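Subtilisin-like protein (PDB 3ZXY) probably cleaves peptide bonds as a subtilisin-type serine endopeptidase, this chain being the protease domain of PatA, a protein linked to the processing of patellamides. Local coordinates at residues 24-28 with 29-33; 152-155 with 156-160; 238-241 with 242-246. The protein carries 1 engineered substitution. All coordinates share one frame; numbering follows the deposited sequence.

Contact 1: residues 24-28 with 29-33; sequences PCFQG and ADLTV
Phe26 meets Ala29 through the backbone and Leu31 through the side chain, across a tight turn. A short 3-10 segment leads in: the carbonyl O of Pro24 accepts a bond from Gln27 N, 3.3 Å away. Cys25, next in line, lays its SG over the centre of one face of the Phe26 ring, and the same side chain packs on Ser57 of helix 47-60. Phe26 carries the contact. Its CG stands anti to its own carbonyl carbon (chi1 -61°), which places the ring where its CD1 lies 3.9 Å from Leu31 CD1. The two side chains cross at about a right angle, and CD1 is the leucine atom that meets the ring, at CD1 and CG; Leu31 also touches Phe60 of helix 47-60. The Phe26 carbonyl O accepts Ala29 N at 2.9 Å in a fairly straight bond (159° at the hydrogen), the donor sitting well above the carbonyl plane. Ala29 CB closes on the same oxygen at 3.3 Å. Gln27 turns its side chain away at the exposed corner. Gly28 follows with a positive phi (110°), where a beta carbon would be jammed against the Gln27 carbonyl O. This is a type II beta turn, Phe26 to Ala29, with glycine at its third position. It delivers the chain into strand 30-33, an outermost strand of the parallel sheet of the subtilase fold, which pairs with strand 75-80 through backbone bonds to Gly76 and Ile78.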
ATOM      1  N   PRO A  24     -11.100   3.865  17.671  1.00 23.89           N
ATOM      2  CA  PRO A  24     -11.891   2.653  17.891  1.00 24.72           C
ATOM      3  C   PRO A  24     -11.796   1.608  16.797  1.00 23.40           C
ATOM      4  O   PRO A  24     -11.983   0.421  17.078  1.00 23.78           O
ATOM      5  CB  PRO A  24     -13.326   3.174  17.968  1.00 26.06           C
ATOM      6  CG  PRO A  24     -13.203   4.591  18.386  1.00 26.73           C
ATOM      7  CD  PRO A  24     -11.925   5.084  17.798  1.00 24.89           C
ATOM      8  N   CYS A  25     -11.512   2.018  15.564  1.00 22.11           N
ATOM      9  CA  CYS A  25     -11.413   1.032  14.494  1.00 21.23           C
ATOM     10  C   CYS A  25     -10.228   0.092  14.672  1.00 20.53           C
ATOM     11  O   CYS A  25     -10.218  -0.971  14.083  1.00 20.60           O
ATOM     12  CB  CYS A  25     -11.390   1.664  13.097  1.00 20.66           C
ATOM     13  SG  CYS A  25      -9.797   2.338  12.588  1.00 20.73           S
ATOM     14  N   PHE A  26      -9.232   0.458  15.483  1.00 20.45           N
ATOM     15  CA  PHE A  26      -8.065  -0.401  15.688  1.00 20.47           C
ATOM     16  C   PHE A  26      -8.143  -1.305  16.911  1.00 22.57           C
ATOM     17  O   PHE A  26      -7.188  -2.019  17.195  1.00 22.88           O
ATOM     18  CB  PHE A  26      -6.781   0.427  15.761  1.00 19.78           C
ATOM     19  CG  PHE A  26      -6.490   1.209  14.515  1.00 18.35           C
ATOM     20  CD1 PHE A  26      -6.258   0.557  13.305  1.00 17.48           C
ATOM     21  CD2 PHE A  26      -6.423   2.598  14.548  1.00 18.33           C
ATOM     22  CE1 PHE A  26      -5.978   1.271  12.163  1.00 16.72           C
ATOM     23  CE2 PHE A  26      -6.139   3.313  13.399  1.00 17.21           C
ATOM     24  CZ  PHE A  26      -5.910   2.647  12.209  1.00 16.40           C
ATOM     25  N   GLN A  27      -9.263  -1.284  17.629  1.00 24.44           N
ATOM     26  CA  GLN A  27      -9.415  -2.112  18.813  1.00 27.47           C
ATOM     27  C   GLN A  27      -9.528  -3.561  18.363  1.00 27.25           C
ATOM     28  O   GLN A  27     -10.485  -3.941  17.692  1.00 27.04           O
ATOM     29  CB  GLN A  27     -10.632  -1.678  19.629  1.00 30.31           C
ATOM     30  CG  GLN A  27     -10.879  -2.509  20.878  1.00 34.21           C
ATOM     31  CD  GLN A  27      -9.741  -2.447  21.891  1.00 36.94           C
ATOM     32  OE1 GLN A  27      -9.415  -1.382  22.415  1.00 39.88           O
ATOM     33  NE2 GLN A  27      -9.164  -3.609  22.209  1.00 39.18           N
ATOM     34  N   GLY A  28      -8.532  -4.360  18.712  1.00 27.64           N
ATOM     35  CA  GLY A  28      -8.463  -5.722  18.222  1.00 27.80           C
ATOM     36  C   GLY A  28      -7.352  -5.948  17.223  1.00 26.91           C
ATOM     37  O   GLY A  28      -6.998  -7.089  16.960  1.00 28.04           O
ATOM     38  N   ALA A  29      -6.813  -4.876  16.644  1.00 25.53           N
ATOM     39  CA  ALA A  29      -5.702  -5.003  15.688  1.00 24.44           C
ATOM     40  C   ALA A  29      -4.393  -5.307  16.421  1.00 25.67           C
ATOM     41  O   ALA A  29      -4.209  -4.888  17.574  1.00 28.01           O
ATOM     42  CB  ALA A  29      -5.564  -3.739  14.856  1.00 22.71           C
ATOM     43  N   ASP A  30      -3.500  -6.049  15.765  1.00 25.51           N
ATOM     44  CA  ASP A  30      -2.151  -6.294  16.269  1.00 26.32           C
ATOM     45  C   ASP A  30      -1.196  -5.345  15.545  1.00 25.47           C
ATOM     46  O   ASP A  30      -0.746  -5.643  14.443  1.00 24.25           O
ATOM     47  CB  ASP A  30      -1.722  -7.750  16.058  1.00 28.33           C
ATOM     48  CG  ASP A  30      -0.371  -8.060  16.702  1.00 30.27           C
ATOM     49  OD1 ASP A  30       0.353  -7.118  17.073  1.00 32.44           O
ATOM     50  OD2 ASP A  30      -0.026  -9.250  16.852  1.00 34.19           O
ATOM     51  N   LEU A  31      -0.912  -4.205  16.165  1.00 24.65           N
ATOM     52  CA  LEU A  31      -0.068  -3.165  15.572  1.00 23.85           C
ATOM     53  C   LEU A  31       1.155  -2.915  16.439  1.00 24.89           C
ATOM     54  O   LEU A  31       1.050  -2.868  17.666  1.00 27.01           O
ATOM     55  CB  LEU A  31      -0.845  -1.865  15.447  1.00 23.11           C
ATOM     56  CG  LEU A  31      -2.122  -1.944  14.618  1.00 22.62           C
ATOM     57  CD1 LEU A  31      -2.805  -0.592  14.570  1.00 22.57           C
ATOM     58  CD2 LEU A  31      -1.812  -2.462  13.226  1.00 22.08           C
ATOM     59  N   THR A  32       2.311  -2.780  15.800  1.00 23.82           N
ATOM     60  CA  THR A  32       3.534  -2.426  16.497  1.00 24.43           C
ATOM     61  C   THR A  32       4.094  -1.186  15.853  1.00 23.28           C
ATOM     62  O   THR A  32       4.221  -1.132  14.641  1.00 21.84           O
ATOM     63  CB  THR A  32       4.594  -3.542  16.426  1.00 25.55           C
ATOM     64  OG1 THR A  32       4.039  -4.775  16.916  1.00 27.02           O
ATOM     65  CG2 THR A  32       5.824  -3.167  17.256  1.00 27.26           C
ATOM     66  N   VAL A  33       4.390  -0.178  16.661  1.00 23.75           N
ATOM     67  CA  VAL A  33       4.996   1.047  16.169  1.00 23.18           C
ATOM     68  C   VAL A  33       6.513   0.915  16.275  1.00 24.23           C
ATOM     69  O   VAL A  33       7.049   0.537  17.339  1.00 25.90           O
ATOM     70  CB  VAL A  33       4.510   2.255  16.971  1.00 23.63           C
ATOM     71  CG1 VAL A  33       5.229   3.512  16.508  1.00 23.50           C
ATOM     72  CG2 VAL A  33       3.005   2.405  16.832  1.00 23.03           C
TER

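Contact 2: residues 152-155 with 156-160; sequences LHVP and AALPA
Leu158 folds back over Val154 and Pro155, its two methyls meeting different partners. CG stands anti to the carbonyl carbon (chi1 -66°), and this rotation sets CD2 4.0 Å from Val154 CG1, while CD1 rests 3.9 Å from Pro155 CA and also touches the ring at CB. Val154 presents CG1 because that branch too stands anti to its carbonyl carbon (chi1 -64°), leaving CG2 in the crowded position between backbone N and carbonyl carbon. A second apolar touch, two residues back in the strand and one back in the turn, brings Leu152 CB to 3.9 Å from Ala157 CB, and both methyls of Leu152 reach the same alanine methyl. The backbone ties these pairs together. Ala157 N donates to His153 O at 2.9 Å, a bent bond with the donor in the carbonyl plane; Leu158 N donates to Pro155 O at 3.0 Å, nearly straight but from well above that plane, closing a type I beta turn. The peptide before Pro155 is cis, and the turn follows directly on strand 152-154, which pairs antiparallel with strand 115-117. His153 sends its imidazole away from the turn, and its NE2 bonds to Asn147 OD1. Around Leu158, Ala122 and Leu126 and Val130 of helix 124-135 complete the apolar surroundings. With an alanine in place of Leu158, a gap would probably open beside Val154 CG1 and the Pro155 ring, and Leu126 and Val130 would lose this contact. Peptide hydrogen bonds and the cis peptide thus set the bend, and aliphatic contacts cover it in a largely buried setting.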
ATOM      1  N   LEU A 152       5.886   9.699 -13.850  1.00 12.42           N
ATOM      2  CA  LEU A 152       6.200   8.681 -12.852  1.00 11.64           C
ATOM      3  C   LEU A 152       6.620   9.287 -11.519  1.00 11.45           C
ATOM      4  O   LEU A 152       7.404  10.255 -11.508  1.00 13.05           O
ATOM      5  CB  LEU A 152       7.369   7.845 -13.376  1.00 12.06           C
ATOM      6  CG  LEU A 152       7.198   7.120 -14.711  1.00 12.38           C
ATOM      7  CD1 LEU A 152       8.531   6.582 -15.239  1.00 13.72           C
ATOM      8  CD2 LEU A 152       6.155   6.015 -14.562  1.00 11.78           C
ATOM      9  N   HIS A 153       6.167   8.680 -10.429  1.00 10.73           N
ATOM     10  CA  HIS A 153       6.685   8.937  -9.089  1.00 10.82           C
ATOM     11  C   HIS A 153       7.602   7.788  -8.714  1.00 11.05           C
ATOM     12  O   HIS A 153       7.434   6.662  -9.184  1.00 11.06           O
ATOM     13  CB  HIS A 153       5.565   8.991  -8.046  1.00 10.61           C
ATOM     14  CG  HIS A 153       4.794  10.288  -8.016  1.00 10.91           C
ATOM     15  ND1 HIS A 153       4.204  10.747  -6.887  1.00 11.34           N
ATOM     16  CD2 HIS A 153       4.515  11.205  -9.008  1.00 11.52           C
ATOM     17  CE1 HIS A 153       3.561  11.895  -7.159  1.00 11.44           C
ATOM     18  NE2 HIS A 153       3.782  12.206  -8.440  1.00 11.58           N
ATOM     19  N   VAL A 154       8.563   8.093  -7.855  1.00 11.37           N
ATOM     20  CA  VAL A 154       9.330   7.098  -7.129  1.00 11.53           C
ATOM     21  C   VAL A 154       8.875   7.123  -5.672  1.00 11.52           C
ATOM     22  O   VAL A 154       8.586   8.194  -5.111  1.00 11.94           O
ATOM     23  CB  VAL A 154      10.853   7.325  -7.280  1.00 12.50           C
ATOM     24  CG1 VAL A 154      11.265   7.145  -8.737  1.00 13.18           C
ATOM     25  CG2 VAL A 154      11.302   8.692  -6.750  1.00 13.20           C
ATOM     26  N   PRO A 155       8.813   5.954  -5.032  1.00 11.16           N
ATOM     27  CA  PRO A 155       9.289   4.640  -5.485  1.00 11.09           C
ATOM     28  C   PRO A 155       8.393   3.830  -6.414  1.00 10.36           C
ATOM     29  O   PRO A 155       8.802   2.747  -6.839  1.00 10.68           O
ATOM     30  CB  PRO A 155       9.484   3.893  -4.169  1.00 11.46           C
ATOM     31  CG  PRO A 155       8.460   4.453  -3.268  1.00 11.18           C
ATOM     32  CD  PRO A 155       8.424   5.916  -3.607  1.00 11.33           C
ATOM     33  N   ALA A 156       7.199   4.305  -6.724  1.00  9.79           N
ATOM     34  CA  ALA A 156       6.278   3.534  -7.565  1.00  9.62           C
ATOM     35  C   ALA A 156       6.897   3.004  -8.862  1.00  9.99           C
ATOM     36  O   ALA A 156       6.537   1.905  -9.293  1.00 10.38           O
ATOM     37  CB  ALA A 156       5.042   4.351  -7.881  1.00  9.30           C
ATOM     38  N   ALA A 157       7.785   3.771  -9.497  1.00 10.51           N
ATOM     39  CA  ALA A 157       8.395   3.402 -10.773  1.00 11.19           C
ATOM     40  C   ALA A 157       9.630   2.489 -10.681  1.00 12.04           C
ATOM     41  O   ALA A 157      10.220   2.108 -11.707  1.00 13.26           O
ATOM     42  CB  ALA A 157       8.757   4.670 -11.565  1.00 11.90           C
ATOM     43  N   LEU A 158      10.043   2.136  -9.463  1.00 12.05           N
ATOM     44  CA  LEU A 158      11.322   1.460  -9.285  1.00 13.15           C
ATOM     45  C   LEU A 158      11.196  -0.053  -9.448  1.00 13.48           C
ATOM     46  O   LEU A 158      10.100  -0.589  -9.415  1.00 12.51           O
ATOM     47  CB  LEU A 158      11.933   1.843  -7.935  1.00 13.68           C
ATOM     48  CG  LEU A 158      12.335   3.320  -7.821  1.00 14.13           C
ATOM     49  CD1 LEU A 158      12.948   3.586  -6.447  1.00 14.86           C
ATOM     50  CD2 LEU A 158      13.300   3.741  -8.911  1.00 15.57           C
ATOM     51  N   PRO A 159      12.323  -0.743  -9.640  1.00 14.79           N
ATOM     52  CA  PRO A 159      12.227  -2.177  -9.994  1.00 15.56           C
ATOM     53  C   PRO A 159      11.527  -3.063  -8.962  1.00 15.06           C
ATOM     54  O   PRO A 159      11.797  -2.976  -7.774  1.00 15.21           O
ATOM     55  CB  PRO A 159      13.678  -2.593 -10.181  1.00 17.21           C
ATOM     56  CG  PRO A 159      14.397  -1.321 -10.505  1.00 17.45           C
ATOM     57  CD  PRO A 159      13.705  -0.241  -9.742  1.00 16.36           C
ATOM     58  N   ALA A 160      10.631  -3.915  -9.459  1.00 14.72           N
ATOM     59  CA  ALA A 160       9.891  -4.902  -8.658  1.00 14.50           C
ATOM     60  C   ALA A 160       8.832  -4.315  -7.735  1.00 13.12           C
ATOM     61  O   ALA A 160       8.236  -5.037  -6.937  1.00 13.15           O
ATOM     62  CB  ALA A 160      10.840  -5.803  -7.879  1.00 15.59           C
TER

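Contact 3: residues 238-241 with 242-246; sequences QKVR and QLLLQ
Arg241 runs out extended as far as NE from a CG placed opposite its backbone N (chi1 178°), whereas Leu245, with CG anti to the carbonyl carbon (chi1 -68°), leans back across it. This is i to i+4 pairing in the alpha-helix 237-247 of the subtilase domain, with backbone bonds from the N atoms of Gln242, Leu243, Leu244 and Leu245 to the O atoms of Gln238, Lys239, Val240 and Arg241. Leu245 CD1 lies over one face of the guanidinium, above its centre and 4.1 Å from Arg241 CZ. On the buried flank, Val240 and Leu244 lie side by side and pointing the same way, CG1 to CD1 4.0 Å; they pack on helix 210-230, while Leu243 and Leu244 also reach helix 269-278. The arginine's NE is held by Val161 O, which is likely to steady the long chain. Gln242 bends at its second torsion (77°) and brings OE1 round to two waters. Water 1 sits in the guanidinium plane at its edge, accepting from Arg241 NH1 at 2.9 Å, with Gln238 O and Gln242 OE1 nearby as acceptors. Water 2 donates to Gln242 OE1 at 2.7 Å and takes a weak bond from Arg241 NH1.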
ATOM      1  N   GLN A 238       6.721 -11.483  -4.109  1.00 13.41           N
ATOM      2  CA  GLN A 238       6.894 -11.189  -5.529  1.00 14.16           C
ATOM      3  C   GLN A 238       5.980 -12.033  -6.413  1.00 13.44           C
ATOM      4  O   GLN A 238       5.528 -11.577  -7.452  1.00 12.84           O
ATOM      5  CB  GLN A 238       8.357 -11.279  -5.965  1.00 16.63           C
ATOM      6  CG  GLN A 238       9.171 -10.049  -5.569  1.00 18.24           C
ATOM      7  CD  GLN A 238       8.701  -8.765  -6.269  1.00 19.44           C
ATOM      8  OE1 GLN A 238       8.386  -8.774  -7.461  1.00 22.55           O
ATOM      9  NE2 GLN A 238       8.649  -7.671  -5.528  1.00 21.82           N
ATOM     10  N   LYS A 239       5.666 -13.246  -5.995  1.00 13.53           N
ATOM     11  CA  LYS A 239       4.679 -14.049  -6.717  1.00 13.92           C
ATOM     12  C   LYS A 239       3.299 -13.415  -6.618  1.00 12.22           C
ATOM     13  O   LYS A 239       2.526 -13.420  -7.593  1.00 11.67           O
ATOM     14  CB  LYS A 239       4.625 -15.486  -6.174  1.00 15.68           C
ATOM     15  CG  LYS A 239       3.662 -16.387  -6.941  1.00 18.16           C
ATOM     16  CD  LYS A 239       3.754 -17.819  -6.451  1.00 22.29           C
ATOM     17  CE  LYS A 239       2.946 -18.783  -7.323  1.00 24.79           C
ATOM     18  NZ  LYS A 239       2.823 -20.113  -6.661  1.00 30.01           N
ATOM     19  N   VAL A 240       2.962 -12.885  -5.443  1.00 11.32           N
ATOM     20  CA  VAL A 240       1.680 -12.223  -5.276  1.00 11.09           C
ATOM     21  C   VAL A 240       1.574 -11.001  -6.194  1.00 10.58           C
ATOM     22  O   VAL A 240       0.530 -10.764  -6.821  1.00 10.37           O
ATOM     23  CB  VAL A 240       1.427 -11.882  -3.797  1.00 11.10           C
ATOM     24  CG1 VAL A 240       0.314 -10.847  -3.664  1.00 11.39           C
ATOM     25  CG2 VAL A 240       1.148 -13.166  -2.998  1.00 11.96           C
ATOM     26  N   ARG A 241       2.650 -10.232  -6.310  1.00 10.95           N
ATOM     27  CA  ARG A 241       2.680  -9.160  -7.301  1.00 10.90           C
ATOM     28  C   ARG A 241       2.372  -9.665  -8.712  1.00 10.88           C
ATOM     29  O   ARG A 241       1.587  -9.075  -9.448  1.00 10.57           O
ATOM     30  CB  ARG A 241       4.042  -8.473  -7.291  1.00 11.99           C
ATOM     31  CG  ARG A 241       4.205  -7.360  -8.310  1.00 12.69           C
ATOM     32  CD  ARG A 241       5.601  -6.800  -8.165  1.00 14.20           C
ATOM     33  NE  ARG A 241       6.010  -5.830  -9.133  1.00 15.75           N
ATOM     34  CZ  ARG A 241       6.695  -6.062 -10.244  1.00 16.34           C
ATOM     35  NH1 ARG A 241       7.002  -7.296 -10.663  1.00 17.64           N
ATOM     36  NH2 ARG A 241       7.069  -5.021 -10.971  1.00 17.53           N
ATOM     37  N   GLN A 242       3.003 -10.778  -9.084  1.00 10.92           N
ATOM     38  CA  GLN A 242       2.826 -11.337 -10.429  1.00 11.76           C
ATOM     39  C   GLN A 242       1.364 -11.765 -10.636  1.00 11.05           C
ATOM     40  O   GLN A 242       0.777 -11.554 -11.713  1.00 10.87           O
ATOM     41  CB  GLN A 242       3.796 -12.506 -10.631  1.00 13.11           C
ATOM     42  CG  GLN A 242       3.984 -12.896 -12.082  1.00 14.43           C
ATOM     43  CD  GLN A 242       4.897 -11.961 -12.869  1.00 16.04           C
ATOM     44  OE1 GLN A 242       5.313 -10.903 -12.384  1.00 17.82           O
ATOM     45  NE2 GLN A 242       5.206 -12.347 -14.087  1.00 17.41           N
ATOM     46  N   LEU A 243       0.781 -12.370  -9.604  1.00 10.68           N
ATOM     47  CA  LEU A 243      -0.624 -12.785  -9.672  1.00 10.90           C
ATOM     48  C   LEU A 243      -1.570 -11.600  -9.844  1.00 10.51           C
ATOM     49  O   LEU A 243      -2.519 -11.658 -10.621  1.00 10.40           O
ATOM     50  CB  LEU A 243      -1.029 -13.579  -8.423  1.00 11.12           C
ATOM     51  CG  LEU A 243      -0.396 -14.958  -8.268  1.00 11.91           C
ATOM     52  CD1 LEU A 243      -0.532 -15.411  -6.818  1.00 12.79           C
ATOM     53  CD2 LEU A 243      -1.047 -15.956  -9.207  1.00 12.83           C
ATOM     54  N   LEU A 244      -1.307 -10.524  -9.112  1.00 10.15           N
ATOM     55  CA  LEU A 244      -2.130  -9.329  -9.204  1.00 10.07           C
ATOM     56  C   LEU A 244      -2.014  -8.694 -10.579  1.00 10.38           C
ATOM     57  O   LEU A 244      -3.016  -8.237 -11.158  1.00 11.16           O
ATOM     58  CB  LEU A 244      -1.745  -8.339  -8.094  1.00  9.74           C
ATOM     59  CG  LEU A 244      -2.231  -8.737  -6.699  1.00  9.66           C
ATOM     60  CD1 LEU A 244      -1.537  -7.929  -5.597  1.00  9.89           C
ATOM     61  CD2 LEU A 244      -3.752  -8.596  -6.619  1.00 10.15           C
ATOM     62  N   LEU A 245      -0.799  -8.618 -11.110  1.00 10.75           N
ATOM     63  CA  LEU A 245      -0.593  -8.067 -12.436  1.00 11.30           C
ATOM     64  C   LEU A 245      -1.197  -8.945 -13.530  1.00 11.70           C
ATOM     65  O   LEU A 245      -1.809  -8.440 -14.468  1.00 12.79           O
ATOM     66  CB  LEU A 245       0.903  -7.819 -12.699  1.00 11.87           C
ATOM     67  CG  LEU A 245       1.541  -6.710 -11.875  1.00 11.96           C
ATOM     68  CD1 LEU A 245       3.052  -6.773 -12.063  1.00 12.88           C
ATOM     69  CD2 LEU A 245       1.005  -5.343 -12.275  1.00 12.67           C
ATOM     70  N   GLN A 246      -1.053 -10.264 -13.413  1.00 11.41           N
ATOM     71  CA  GLN A 246      -1.555 -11.160 -14.451  1.00 11.91           C
ATOM     72  C   GLN A 246      -3.072 -11.204 -14.531  1.00 12.13           C
ATOM     73  O   GLN A 246      -3.641 -11.297 -15.625  1.00 13.05           O
ATOM     74  CB  GLN A 246      -1.034 -12.576 -14.231  1.00 12.20           C
ATOM     75  CG  GLN A 246      -1.487 -13.509 -15.332  1.00 13.15           C
ATOM     76  CD  GLN A 246      -0.583 -14.696 -15.519  1.00 14.15           C
ATOM     77  OE1 GLN A 246      -1.039 -15.840 -15.482  1.00 15.03           O
ATOM     78  NE2 GLN A 246       0.696 -14.434 -15.792  1.00 14.95           N
TER
HETATM   79  O   HOH W   1       6.282  -9.939  -9.739  1.00 17.80           O
HETATM   80  O   HOH W   2       6.803  -8.964 -13.557  1.00 34.55           O

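Overall arrangement
The three contacts follow one another along the chain, all within the subtilase domain. Contact 1 lies at an outermost strand of the seven-stranded parallel sheet, across the chain's centre from contact 2; their centres are about 29 Å apart. Contact 3 is about 28 Å from contact 1, between centres. Contacts 2 and 3, about 16 Å between centres, touch where Ala160 O probably accepts a bond from Gln238 NE2, so the late helix 237-247 is tied to the loop feeding central-sheet strand 162-167. Side chain to side chain, His153 comes within about 9 Å of the engineered Ala211, at the serine position of the predicted charge relay, and Phe26 within about 10 Å of Asp16; contact 3 is away from that site.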